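Local structure of sensor protein (Pseudomonas syringae pv. tomato, 2R8R) at residues A[49-52]-A[53-57]; A[19-22]-A[23-27]; A[183-186]-A[187-191]; A[192-195]-A[196-200]. The protein is the N-terminal sensor region of KdpD, a membrane-bound histidine kinase that probably passes phosphate from ATP to a histidine in a two-component regulatory system. One frame throughout, in Å; residues are numbered along the deposited sequence.

Contact 1. Residues A[49-52]-A[53-57]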
ATOM      1  N   GLU A  49      -4.185   5.460 -16.007  1.00 28.59           N
ATOM      2  CA  GLU A  49      -2.966   6.262 -15.943  1.00 28.84           C
ATOM      3  C   GLU A  49      -1.930   5.545 -15.095  1.00 27.94           C
ATOM      4  O   GLU A  49      -0.733   5.646 -15.347  1.00 28.03           O
ATOM      5  CB  GLU A  49      -3.228   7.691 -15.425  1.00 28.49           C
ATOM      6  CG  GLU A  49      -3.681   7.805 -13.958  1.00 30.13           C
ATOM      7  CD  GLU A  49      -3.813   9.252 -13.464  1.00 30.58           C
ATOM      8  OE1 GLU A  49      -3.430  10.200 -14.221  1.00 36.01           O
ATOM      9  OE2 GLU A  49      -4.301   9.429 -12.319  1.00 29.08           O
ATOM     10  N   THR A  50      -2.421   4.802 -14.115  1.00 27.01           N
ATOM     11  CA  THR A  50      -1.590   4.027 -13.203  1.00 26.44           C
ATOM     12  C   THR A  50      -1.168   2.726 -13.893  1.00 25.55           C
ATOM     13  O   THR A  50      -0.013   2.309 -13.824  1.00 25.62           O
ATOM     14  CB  THR A  50      -2.364   3.820 -11.862  1.00 26.30           C
ATOM     15  OG1 THR A  50      -2.721   5.112 -11.344  1.00 28.03           O
ATOM     16  CG2 THR A  50      -1.537   3.112 -10.823  1.00 26.57           C
ATOM     17  N   GLU A  51      -2.090   2.119 -14.610  1.00 25.04           N
ATOM     18  CA  GLU A  51      -1.748   1.001 -15.467  1.00 25.53           C
ATOM     19  C   GLU A  51      -0.662   1.390 -16.515  1.00 24.87           C
ATOM     20  O   GLU A  51       0.282   0.618 -16.761  1.00 23.66           O
ATOM     21  CB  GLU A  51      -3.040   0.416 -16.081  1.00 25.94           C
ATOM     22  CG  GLU A  51      -2.900  -0.967 -16.737  1.00 29.92           C
ATOM     23  CD  GLU A  51      -2.140  -2.054 -15.905  1.00 34.00           C
ATOM     24  OE1 GLU A  51      -2.688  -2.597 -14.915  1.00 37.73           O
ATOM     25  OE2 GLU A  51      -0.987  -2.395 -16.269  1.00 38.07           O
ATOM     26  N   ALA A  52      -0.741   2.600 -17.080  1.00 24.42           N
ATOM     27  CA  ALA A  52       0.302   3.051 -18.046  1.00 24.22           C
ATOM     28  C   ALA A  52       1.675   3.303 -17.387  1.00 23.69           C
ATOM     29  O   ALA A  52       2.708   3.072 -18.008  1.00 23.56           O
ATOM     30  CB  ALA A  52      -0.155   4.277 -18.843  1.00 22.78           C
ATOM     31  N   LEU A  53       1.706   3.781 -16.144  1.00 23.49           N
ATOM     32  CA  LEU A  53       2.988   3.871 -15.432  1.00 23.65           C
ATOM     33  C   LEU A  53       3.571   2.476 -15.123  1.00 23.37           C
ATOM     34  O   LEU A  53       4.759   2.223 -15.298  1.00 24.02           O
ATOM     35  CB  LEU A  53       2.852   4.701 -14.151  1.00 23.70           C
ATOM     36  CG  LEU A  53       2.705   6.211 -14.372  1.00 23.65           C
ATOM     37  CD1 LEU A  53       2.645   6.931 -13.009  1.00 21.53           C
ATOM     38  CD2 LEU A  53       3.842   6.735 -15.263  1.00 19.78           C
ATOM     39  N   LEU A  54       2.724   1.564 -14.684  1.00 23.05           N
ATOM     40  CA  LEU A  54       3.176   0.236 -14.368  1.00 22.90           C
ATOM     41  C   LEU A  54       3.758  -0.496 -15.587  1.00 23.38           C
ATOM     42  O   LEU A  54       4.733  -1.233 -15.464  1.00 23.33           O
ATOM     43  CB  LEU A  54       2.054  -0.567 -13.728  1.00 22.43           C
ATOM     44  CG  LEU A  54       2.366  -1.987 -13.282  1.00 22.30           C
ATOM     45  CD1 LEU A  54       3.552  -1.995 -12.300  1.00 19.62           C
ATOM     46  CD2 LEU A  54       1.087  -2.622 -12.695  1.00 20.98           C
ATOM     47  N   ASN A  55       3.168  -0.295 -16.746  1.00 24.09           N
ATOM     48  CA  ASN A  55       3.618  -0.978 -17.951  1.00 24.73           C
ATOM     49  C   ASN A  55       4.954  -0.476 -18.480  1.00 23.88           C
ATOM     50  O   ASN A  55       5.551  -1.136 -19.314  1.00 24.20           O
ATOM     51  CB  ASN A  55       2.531  -0.936 -19.052  1.00 25.50           C
ATOM     52  CG  ASN A  55       1.367  -1.929 -18.767  1.00 29.86           C
ATOM     53  OD1 ASN A  55       0.234  -1.707 -19.241  1.00 35.59           O
ATOM     54  ND2 ASN A  55       1.643  -3.028 -17.991  1.00 28.75           N
ATOM     55  N   GLY A  56       5.439   0.655 -17.981  1.00 22.98           N
ATOM     56  CA  GLY A  56       6.807   1.086 -18.244  1.00 22.39           C
ATOM     57  C   GLY A  56       7.891   0.587 -17.283  1.00 22.28           C
ATOM     58  O   GLY A  56       9.054   0.979 -17.407  1.00 21.82           O
ATOM     59  N   LEU A  57       7.515  -0.241 -16.309  1.00 21.65           N
ATOM     60  CA  LEU A  57       8.420  -0.719 -15.292  1.00 21.45           C
ATOM     61  C   LEU A  57       8.550  -2.234 -15.400  1.00 21.99           C
ATOM     62  O   LEU A  57       7.571  -2.915 -15.728  1.00 22.71           O
ATOM     63  CB  LEU A  57       7.888  -0.363 -13.892  1.00 22.01           C
ATOM     64  CG  LEU A  57       7.811   1.115 -13.509  1.00 20.02           C
ATOM     65  CD1 LEU A  57       6.935   1.315 -12.263  1.00 18.05           C
ATOM     66  CD2 LEU A  57       9.195   1.701 -13.320  1.00 16.86           C
TER
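E51 and N55 meet through two different first torsions: CG of E51 stands opposite the backbone N (chi1 -166°), whereas CG of N55 stands opposite its own carbonyl carbon (chi1 -75°). A further bend at chi2 of E51 carries its carboxylate along the helix to the asparagine amide one turn on. The pair lies toward the C-terminal side of the short helix 48-54 of the P-loop NTPase-like domain, and a type I beta turn spans L54 to L57. OE2 of E51 lies almost equally far from ND2 (3.2 Å) and OD1 (3.3 Å) of N55, so the amide is met without a clear choice of end; the carboxylate and amide planes are turned 41° against each other, a skewed rather than coplanar meeting. The other oxygen, OE1, is hydrogen-bonded to T44 OG1, which holds the carboxylate at that end. Beneath these side chains the backbone keeps helical i to i+4 bonds. N of L54 reaches O of T50 at 3.0 Å, and N of N55 reaches O of E51 at the same 3.0 Å; the bond from L53 N to E49 O is longer, at 3.2 Å. The turn then closes with L57 N donating to L54 O at 3.1 Å. T50 and L53 face helix 19-32, T50 resting on Y21 and L24 and L53 on Y21, while the carbonyl of L53 takes a hydrogen bond from H28. On the flank of the E51 carboxylate, methyl CD2 of L54 comes within 4.1 Å of OE2.

Contact 2. Residues A[19-22]-A[23-27]. With SO4 (sulfate ion), chain C.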
ATOM      1  N   LYS A  19      -1.793   7.283  -3.620  1.00 12.64           N
ATOM      2  CA  LYS A  19      -0.568   6.642  -3.082  1.00 11.97           C
ATOM      3  C   LYS A  19       0.196   5.838  -4.124  1.00 12.65           C
ATOM      4  O   LYS A  19       1.417   6.006  -4.286  1.00 12.04           O
ATOM      5  CB  LYS A  19      -0.925   5.686  -1.948  1.00 11.69           C
ATOM      6  CG  LYS A  19      -1.554   6.293  -0.716  1.00 11.09           C
ATOM      7  CD  LYS A  19      -1.807   5.183   0.362  1.00 11.91           C
ATOM      8  CE  LYS A  19      -2.852   4.091  -0.022  1.00  9.81           C
ATOM      9  NZ  LYS A  19      -4.197   4.735  -0.347  1.00  9.56           N
ATOM     10  N   THR A  20      -0.521   4.947  -4.820  1.00 12.73           N
ATOM     11  CA  THR A  20       0.113   4.084  -5.815  1.00 13.87           C
ATOM     12  C   THR A  20       0.689   4.854  -6.988  1.00 13.78           C
ATOM     13  O   THR A  20       1.821   4.621  -7.382  1.00 13.99           O
ATOM     14  CB  THR A  20      -0.851   3.060  -6.358  1.00 13.73           C
ATOM     15  OG1 THR A  20      -1.215   2.212  -5.288  1.00 15.49           O
ATOM     16  CG2 THR A  20      -0.198   2.217  -7.416  1.00 14.58           C
ATOM     17  N   TYR A  21      -0.077   5.801  -7.512  1.00 14.48           N
ATOM     18  CA  TYR A  21       0.411   6.673  -8.564  1.00 14.27           C
ATOM     19  C   TYR A  21       1.707   7.403  -8.131  1.00 13.91           C
ATOM     20  O   TYR A  21       2.673   7.457  -8.901  1.00 15.03           O
ATOM     21  CB  TYR A  21      -0.679   7.679  -8.944  1.00 16.18           C
ATOM     22  CG  TYR A  21      -0.324   8.518 -10.159  1.00 18.16           C
ATOM     23  CD1 TYR A  21      -0.599   8.042 -11.429  1.00 21.54           C
ATOM     24  CD2 TYR A  21       0.261   9.775 -10.046  1.00 19.68           C
ATOM     25  CE1 TYR A  21      -0.307   8.756 -12.553  1.00 20.93           C
ATOM     26  CE2 TYR A  21       0.566  10.517 -11.199  1.00 20.92           C
ATOM     27  CZ  TYR A  21       0.276   9.975 -12.448  1.00 20.65           C
ATOM     28  OH  TYR A  21       0.533  10.627 -13.647  1.00 23.07           O
ATOM     29  N   ALA A  22       1.713   7.969  -6.922  1.00 12.14           N
ATOM     30  CA  ALA A  22       2.895   8.637  -6.372  1.00 12.84           C
ATOM     31  C   ALA A  22       4.103   7.693  -6.292  1.00 13.02           C
ATOM     32  O   ALA A  22       5.204   8.046  -6.716  1.00 12.63           O
ATOM     33  CB  ALA A  22       2.608   9.272  -5.009  1.00 11.01           C
HETATM   34  N   MSE A  23       3.876   6.488  -5.788  1.00 13.92           N
HETATM   35  CA  MSE A  23       4.896   5.478  -5.770  1.00 15.60           C
HETATM   36  C   MSE A  23       5.458   5.139  -7.176  1.00 15.28           C
HETATM   37  O   MSE A  23       6.685   4.945  -7.319  1.00 14.18           O
HETATM   38  CB  MSE A  23       4.397   4.210  -5.071  1.00 15.12           C
HETATM   39  CG  MSE A  23       5.446   3.086  -5.097  1.00 15.60           C
HETATM   40 SE   MSE A  23       4.913   1.413  -4.272  0.80 23.34          SE
HETATM   41  CE  MSE A  23       3.425   0.931  -5.467  1.00 14.40           C
ATOM     42  N   LEU A  24       4.575   5.047  -8.182  1.00 14.96           N
ATOM     43  CA  LEU A  24       5.000   4.661  -9.506  1.00 15.37           C
ATOM     44  C   LEU A  24       5.773   5.777 -10.198  1.00 16.04           C
ATOM     45  O   LEU A  24       6.747   5.478 -10.907  1.00 14.56           O
ATOM     46  CB  LEU A  24       3.818   4.179 -10.356  1.00 16.25           C
ATOM     47  CG  LEU A  24       3.148   2.857  -9.913  1.00 16.87           C
ATOM     48  CD1 LEU A  24       2.060   2.504 -10.921  1.00 18.77           C
ATOM     49  CD2 LEU A  24       4.150   1.720  -9.780  1.00 14.11           C
ATOM     50  N   GLN A  25       5.374   7.047  -9.957  1.00 15.94           N
ATOM     51  CA  GLN A  25       6.149   8.212 -10.430  1.00 15.82           C
ATOM     52  C   GLN A  25       7.508   8.310  -9.760  1.00 16.09           C
ATOM     53  O   GLN A  25       8.493   8.652 -10.404  1.00 16.97           O
ATOM     54  CB  GLN A  25       5.405   9.536 -10.202  1.00 16.23           C
ATOM     55  CG  GLN A  25       4.190   9.794 -11.102  1.00 17.02           C
ATOM     56  CD  GLN A  25       4.569  10.039 -12.578  1.00 20.07           C
ATOM     57  OE1 GLN A  25       5.719   9.827 -12.994  1.00 22.25           O
ATOM     58  NE2 GLN A  25       3.604  10.498 -13.360  1.00 19.43           N
ATOM     59  N   ALA A  26       7.584   8.009  -8.471  1.00 16.36           N
ATOM     60  CA  ALA A  26       8.875   7.998  -7.779  1.00 16.29           C
ATOM     61  C   ALA A  26       9.764   6.930  -8.400  1.00 16.20           C
ATOM     62  O   ALA A  26      10.965   7.119  -8.583  1.00 16.92           O
ATOM     63  CB  ALA A  26       8.700   7.765  -6.288  1.00 15.99           C
ATOM     64  N   ALA A  27       9.152   5.812  -8.739  1.00 16.46           N
ATOM     65  CA  ALA A  27       9.855   4.647  -9.290  1.00 16.52           C
ATOM     66  C   ALA A  27      10.421   4.908 -10.706  1.00 16.40           C
ATOM     67  O   ALA A  27      11.497   4.445 -11.051  1.00 16.20           O
ATOM     68  CB  ALA A  27       8.923   3.459  -9.283  1.00 15.74           C
TER
HETATM   69  S   SO4 C 226      -4.563   5.099  -3.829  1.00 19.03           S
HETATM   70  O1  SO4 C 226      -5.519   4.147  -3.333  1.00 22.03           O
HETATM   71  O2  SO4 C 226      -5.017   5.868  -4.942  1.00 18.73           O
HETATM   72  O3  SO4 C 226      -4.287   5.877  -2.617  1.00 16.23           O
HETATM   73  O4  SO4 C 226      -3.441   4.355  -4.418  1.00 17.98           O
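From K19 to A27 the backbone is regular alpha helix, with phi near -60° and psi near -45° over the first turn, and four i to i+4 bonds tie 19-22 to 23-27. N of selenomethionine M23 donates to O of K19 at 2.9 Å, and N of Q25 to O of Y21 at the same 2.9 Å; L24 to T20 and A26 to A22 complete the set. Against this regular frame the aromatic ring of Y21 and the chain of Q25 run side by side. Chi1 of Q25 brings its CG 3.7 Å from CE2 of Y21, and the bend at chi2 then runs the amide along the ring to the phenol, where NE2 makes a weak hydrogen bond to OH (3.1 Å). Ring and amide planes stand 80° apart, nearly perpendicular.

The N-terminal end of the helix fits a Walker A (P-loop) pattern, consistent with the ATP-binding character of this family. A sulfate, probably from the crystallisation liquor, occupies the place where a nucleotide phosphate probably binds. The K19 amide donates to sulfate O3 (3.0 Å). The T20 amide donates to sulfate O4, and the amides of G16 and G18 also bind the ion; NZ of K19 curls round to it through bends at chi3 and chi4. OG1 of T20 is hydrogen-bonded to D91. One turn apart, CG2 of T20 and the side chain of L24 point the same way, CG2 4.2 Å from CD1.

Contact 3. Residues A[183-186]-A[187-191]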
ATOM      1  N   GLN A 183     -14.086  -4.640   0.444  1.00 44.15           N
ATOM      2  CA  GLN A 183     -15.084  -3.866   1.174  1.00 44.24           C
ATOM      3  C   GLN A 183     -16.400  -3.857   0.401  1.00 43.55           C
ATOM      4  O   GLN A 183     -16.463  -3.309  -0.720  1.00 43.97           O
ATOM      5  CB  GLN A 183     -14.598  -2.424   1.328  1.00 44.45           C
ATOM      6  CG  GLN A 183     -13.573  -2.227   2.405  1.00 46.20           C
ATOM      7  CD  GLN A 183     -14.211  -2.147   3.787  1.00 49.51           C
ATOM      8  OE1 GLN A 183     -13.941  -2.990   4.668  1.00 48.68           O
ATOM      9  NE2 GLN A 183     -15.075  -1.129   3.985  1.00 50.08           N
ATOM     10  N   ALA A 184     -17.449  -4.441   1.000  1.00 42.10           N
ATOM     11  CA  ALA A 184     -18.788  -4.434   0.390  1.00 40.39           C
ATOM     12  C   ALA A 184     -19.419  -3.023   0.438  1.00 39.63           C
ATOM     13  O   ALA A 184     -19.026  -2.186   1.251  1.00 38.85           O
ATOM     14  CB  ALA A 184     -19.697  -5.471   1.065  1.00 40.24           C
ATOM     15  N   ARG A 185     -20.398  -2.805  -0.442  1.00 38.66           N
ATOM     16  CA  ARG A 185     -21.126  -1.529  -0.604  1.00 38.39           C
ATOM     17  C   ARG A 185     -21.600  -0.859   0.684  1.00 36.92           C
ATOM     18  O   ARG A 185     -21.364   0.327   0.895  1.00 37.14           O
ATOM     19  CB  ARG A 185     -22.343  -1.721  -1.521  1.00 38.13           C
ATOM     20  CG  ARG A 185     -22.881  -0.415  -2.096  1.00 38.51           C
ATOM     21  CD  ARG A 185     -23.908  -0.631  -3.186  1.00 38.83           C
ATOM     22  NE  ARG A 185     -25.227  -0.257  -2.691  1.00 39.63           N
ATOM     23  CZ  ARG A 185     -26.322  -1.015  -2.694  1.00 39.42           C
ATOM     24  NH1 ARG A 185     -26.350  -2.254  -3.190  1.00 39.62           N
ATOM     25  NH2 ARG A 185     -27.425  -0.501  -2.193  1.00 39.69           N
ATOM     26  N   ALA A 186     -22.287  -1.606   1.529  1.00 35.44           N
ATOM     27  CA  ALA A 186     -22.691  -1.103   2.838  1.00 34.87           C
ATOM     28  C   ALA A 186     -21.490  -0.565   3.641  1.00 34.38           C
ATOM     29  O   ALA A 186     -21.605   0.447   4.314  1.00 34.04           O
ATOM     30  CB  ALA A 186     -23.470  -2.229   3.650  1.00 34.58           C
ATOM     31  N   ALA A 187     -20.347  -1.247   3.550  1.00 34.04           N
ATOM     32  CA  ALA A 187     -19.125  -0.881   4.286  1.00 34.01           C
ATOM     33  C   ALA A 187     -18.447   0.358   3.704  1.00 33.41           C
ATOM     34  O   ALA A 187     -17.988   1.215   4.435  1.00 33.25           O
ATOM     35  CB  ALA A 187     -18.142  -2.054   4.304  1.00 33.70           C
ATOM     36  N   ILE A 188     -18.393   0.431   2.382  1.00 33.49           N
ATOM     37  CA  ILE A 188     -17.880   1.610   1.662  1.00 33.41           C
ATOM     38  C   ILE A 188     -18.731   2.839   1.994  1.00 33.66           C
ATOM     39  O   ILE A 188     -18.199   3.894   2.303  1.00 33.69           O
ATOM     40  CB  ILE A 188     -17.854   1.359   0.121  1.00 33.51           C
ATOM     41  CG1 ILE A 188     -16.852   0.224  -0.213  1.00 33.65           C
ATOM     42  CG2 ILE A 188     -17.494   2.638  -0.636  1.00 32.93           C
ATOM     43  CD1 ILE A 188     -16.888  -0.293  -1.648  1.00 32.74           C
ATOM     44  N   ASP A 189     -20.056   2.698   1.962  1.00 33.67           N
ATOM     45  CA  ASP A 189     -20.935   3.822   2.316  1.00 33.72           C
ATOM     46  C   ASP A 189     -20.710   4.284   3.750  1.00 33.41           C
ATOM     47  O   ASP A 189     -20.740   5.473   4.018  1.00 33.49           O
ATOM     48  CB  ASP A 189     -22.414   3.507   2.033  1.00 33.71           C
ATOM     49  CG  ASP A 189     -22.718   3.423   0.525  1.00 35.92           C
ATOM     50  OD1 ASP A 189     -21.761   3.398  -0.298  1.00 38.78           O
ATOM     51  OD2 ASP A 189     -23.911   3.358   0.144  1.00 38.46           O
ATOM     52  N   ALA A 190     -20.446   3.345   4.658  1.00 33.41           N
ATOM     53  CA  ALA A 190     -20.217   3.655   6.086  1.00 32.78           C
ATOM     54  C   ALA A 190     -18.858   4.336   6.294  1.00 31.04           C
ATOM     55  O   ALA A 190     -18.674   5.128   7.204  1.00 32.32           O
ATOM     56  CB  ALA A 190     -20.357   2.367   6.972  1.00 32.14           C
ATOM     57  N   PHE A 191     -17.925   4.069   5.413  1.00 29.42           N
ATOM     58  CA  PHE A 191     -16.562   4.569   5.549  1.00 27.41           C
ATOM     59  C   PHE A 191     -16.344   5.946   4.936  1.00 25.96           C
ATOM     60  O   PHE A 191     -15.790   6.856   5.561  1.00 25.39           O
ATOM     61  CB  PHE A 191     -15.645   3.581   4.847  1.00 27.44           C
ATOM     62  CG  PHE A 191     -14.186   3.824   5.107  1.00 27.51           C
ATOM     63  CD1 PHE A 191     -13.568   3.270   6.218  1.00 25.14           C
ATOM     64  CD2 PHE A 191     -13.436   4.606   4.226  1.00 27.28           C
ATOM     65  CE1 PHE A 191     -12.233   3.514   6.473  1.00 26.38           C
ATOM     66  CE2 PHE A 191     -12.089   4.837   4.455  1.00 26.85           C
ATOM     67  CZ  PHE A 191     -11.485   4.287   5.588  1.00 27.07           C
TER
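This is a local surface contact at the N-terminal end of helix 185-191, which leads on to helix 194-209; in it Q183 and the N-cap residue A184 meet the first turns of the helix. The amide of Q183 folds back over the helix entrance: its chain bends at chi2, which sets NE2 3.2 Å from the methyl CB of A187. Nearer the backbone, CG1 of I188 lies against CB of Q183 (3.8 Å). CD1 of the same branch approaches O of Q183 at 3.2 Å.

A184 occupies the N-cap position, and its carbonyl accepts the first helical bond, from N of I188 at 2.9 Å. N of A187 makes a weak bond, bent to 123°, to that oxygen, so A184 O is shared by two amides. The next carbonyl, O of R185, takes N of D189 in a nearly straight bond (2.9 Å, 169°). R185 and D189 project along the same exposed face; their charged atoms stay apart, with NE of R185 4.8 Å from OD2 of D189. F191 turns in toward the loop at Q127, and Q183 rests on V142.

Contact 4. Residues A[192-195]-A[196-200]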
ATOM      1  N   PHE A 192     -16.730   6.057   3.676  1.00 24.90           N
ATOM      2  CA  PHE A 192     -16.501   7.249   2.875  1.00 24.59           C
ATOM      3  C   PHE A 192     -17.609   8.233   3.105  1.00 24.53           C
ATOM      4  O   PHE A 192     -18.575   8.302   2.333  1.00 24.47           O
ATOM      5  CB  PHE A 192     -16.426   6.913   1.381  1.00 24.16           C
ATOM      6  CG  PHE A 192     -15.178   6.240   1.002  1.00 24.12           C
ATOM      7  CD1 PHE A 192     -14.099   6.962   0.556  1.00 22.80           C
ATOM      8  CD2 PHE A 192     -15.062   4.865   1.102  1.00 26.72           C
ATOM      9  CE1 PHE A 192     -12.908   6.325   0.202  1.00 22.21           C
ATOM     10  CE2 PHE A 192     -13.859   4.235   0.753  1.00 26.85           C
ATOM     11  CZ  PHE A 192     -12.787   4.997   0.315  1.00 21.57           C
ATOM     12  N   THR A 193     -17.462   8.966   4.200  1.00 24.71           N
ATOM     13  CA  THR A 193     -18.222  10.159   4.456  1.00 24.92           C
ATOM     14  C   THR A 193     -17.246  11.306   4.678  1.00 25.19           C
ATOM     15  O   THR A 193     -16.054  11.112   4.884  1.00 26.00           O
ATOM     16  CB  THR A 193     -19.173   9.978   5.683  1.00 25.04           C
ATOM     17  OG1 THR A 193     -18.388   9.840   6.867  1.00 25.28           O
ATOM     18  CG2 THR A 193     -20.091   8.749   5.494  1.00 22.30           C
ATOM     19  N   GLN A 194     -17.768  12.511   4.588  1.00 26.25           N
ATOM     20  CA  GLN A 194     -17.009  13.747   4.806  1.00 25.83           C
ATOM     21  C   GLN A 194     -16.399  13.743   6.197  1.00 24.88           C
ATOM     22  O   GLN A 194     -15.228  14.023   6.378  1.00 24.59           O
ATOM     23  CB  GLN A 194     -17.986  14.935   4.626  1.00 25.92           C
ATOM     24  CG  GLN A 194     -17.422  16.329   4.867  1.00 28.00           C
ATOM     25  CD  GLN A 194     -16.311  16.709   3.901  1.00 30.96           C
ATOM     26  OE1 GLN A 194     -16.337  16.343   2.728  1.00 35.66           O
ATOM     27  NE2 GLN A 194     -15.337  17.462   4.390  1.00 31.71           N
ATOM     28  N   THR A 195     -17.225  13.435   7.187  1.00 24.64           N
ATOM     29  CA  THR A 195     -16.794  13.407   8.579  1.00 24.18           C
ATOM     30  C   THR A 195     -15.683  12.389   8.799  1.00 23.34           C
ATOM     31  O   THR A 195     -14.689  12.714   9.428  1.00 23.68           O
ATOM     32  CB  THR A 195     -17.988  13.103   9.537  1.00 24.73           C
ATOM     33  OG1 THR A 195     -18.762  14.294   9.723  1.00 25.04           O
ATOM     34  CG2 THR A 195     -17.488  12.640  10.897  1.00 25.51           C
ATOM     35  N   ASN A 196     -15.870  11.154   8.337  1.00 22.28           N
ATOM     36  CA  ASN A 196     -14.874  10.103   8.543  1.00 22.17           C
ATOM     37  C   ASN A 196     -13.546  10.356   7.811  1.00 21.96           C
ATOM     38  O   ASN A 196     -12.465  10.173   8.377  1.00 21.61           O
ATOM     39  CB  ASN A 196     -15.441   8.746   8.098  1.00 23.21           C
ATOM     40  CG  ASN A 196     -16.523   8.214   9.031  1.00 22.74           C
ATOM     41  OD1 ASN A 196     -16.695   8.710  10.140  1.00 26.17           O
ATOM     42  ND2 ASN A 196     -17.263   7.198   8.570  1.00 20.38           N
ATOM     43  N   LEU A 197     -13.636  10.812   6.566  1.00 21.47           N
ATOM     44  CA  LEU A 197     -12.451  11.084   5.762  1.00 21.45           C
ATOM     45  C   LEU A 197     -11.656  12.288   6.298  1.00 21.23           C
ATOM     46  O   LEU A 197     -10.440  12.316   6.196  1.00 22.33           O
ATOM     47  CB  LEU A 197     -12.838  11.260   4.274  1.00 21.20           C
ATOM     48  CG  LEU A 197     -13.371  10.006   3.559  1.00 21.77           C
ATOM     49  CD1 LEU A 197     -14.007  10.355   2.169  1.00 19.50           C
ATOM     50  CD2 LEU A 197     -12.284   8.894   3.431  1.00 17.55           C
ATOM     51  N   THR A 198     -12.333  13.261   6.878  1.00 20.97           N
ATOM     52  CA  THR A 198     -11.693  14.385   7.550  1.00 20.37           C
ATOM     53  C   THR A 198     -10.911  13.902   8.763  1.00 20.51           C
ATOM     54  O   THR A 198      -9.754  14.313   8.983  1.00 20.74           O
ATOM     55  CB  THR A 198     -12.752  15.424   8.008  1.00 20.93           C
ATOM     56  OG1 THR A 198     -13.327  16.034   6.845  1.00 21.14           O
ATOM     57  CG2 THR A 198     -12.148  16.498   8.910  1.00 18.09           C
ATOM     58  N   ALA A 199     -11.546  13.015   9.533  1.00 19.67           N
ATOM     59  CA  ALA A 199     -10.942  12.415  10.709  1.00 18.90           C
ATOM     60  C   ALA A 199      -9.686  11.620  10.325  1.00 18.49           C
ATOM     61  O   ALA A 199      -8.663  11.754  10.944  1.00 18.81           O
ATOM     62  CB  ALA A 199     -11.991  11.504  11.433  1.00 18.92           C
ATOM     63  N   LEU A 200      -9.771  10.802   9.289  1.00 18.37           N
ATOM     64  CA  LEU A 200      -8.644   9.976   8.830  1.00 18.22           C
ATOM     65  C   LEU A 200      -7.491  10.805   8.237  1.00 18.64           C
ATOM     66  O   LEU A 200      -6.327  10.475   8.427  1.00 17.76           O
ATOM     67  CB  LEU A 200      -9.126   8.956   7.807  1.00 17.67           C
ATOM     68  CG  LEU A 200     -10.003   7.850   8.388  1.00 17.27           C
ATOM     69  CD1 LEU A 200     -10.886   7.242   7.272  1.00 17.31           C
ATOM     70  CD2 LEU A 200      -9.141   6.795   9.077  1.00 16.50           C
TER
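T193 and N196 form the N-terminal cap of helix 194-209. OG1 of T193 accepts from N of N196 at 3.2 Å with an N-H...O angle of 163°, a capping bond that satisfies an amide near the start of the helix. The hydroxyl is placed there by chi1 of 67°, which tucks it between the backbone N and the carbonyl carbon. The side-chain amide of N196 stays beside the hydroxyl without bonding to it; its ND2 makes a weak hydrogen bond to F191 O, at the end of the preceding helix, which links the two helix ends across the F192 corner.

O of Q194 is the doubly served acceptor. It takes N of T198 at 3.0 Å and OG1 of T198 at 2.8 Å, and these two donors reach it from opposite faces of its carbonyl plane. The hydroxyl proton of T198 is thus spent on the backbone of the residue one turn before. The remaining main-chain bonds are ordinary: N of L197 to O of T193 at 3.0 Å, and N of A199 to O of T195.

F192 and L197 supply the apolar part. The ring carbon CD1 of F192 lies 3.8 Å from methyl CD1 of L197, the ring being oblique to the leucine, and the other leucine methyl, CD2, is 3.9 Å from the same ring carbon. F192 also packs on L173 of helix 166-174 and on P15, L197 on P166 and L169 of that helix, while N196 and A199 face I139 of helix 133-140.

Overall arrangement
Along the chain the order is contact 2, contact 1, contact 3, contact 4, all in the KdpD sensor region, of P-loop NTPase type. Contacts 1 and 2 lie beside each other, centres 10 Å apart, where helices 19-32 and 48-54 touch through L53 CD1 and Y21 CE1 (3.5 Å); helix 19-32 also packs on strands 87-90 and 119-125 of the parallel sheet. Contacts 3 and 4, centres 13 Å apart, are joined by the turn between helices 185-191 and 194-209. The two pairs do not touch: centres of contacts 2 and 4 are 24 Å apart, nearest atoms about 9 Å. The putative nucleotide site lies at the start of helix 19-32, and F192 and L197 reach its loop through P15 and A14.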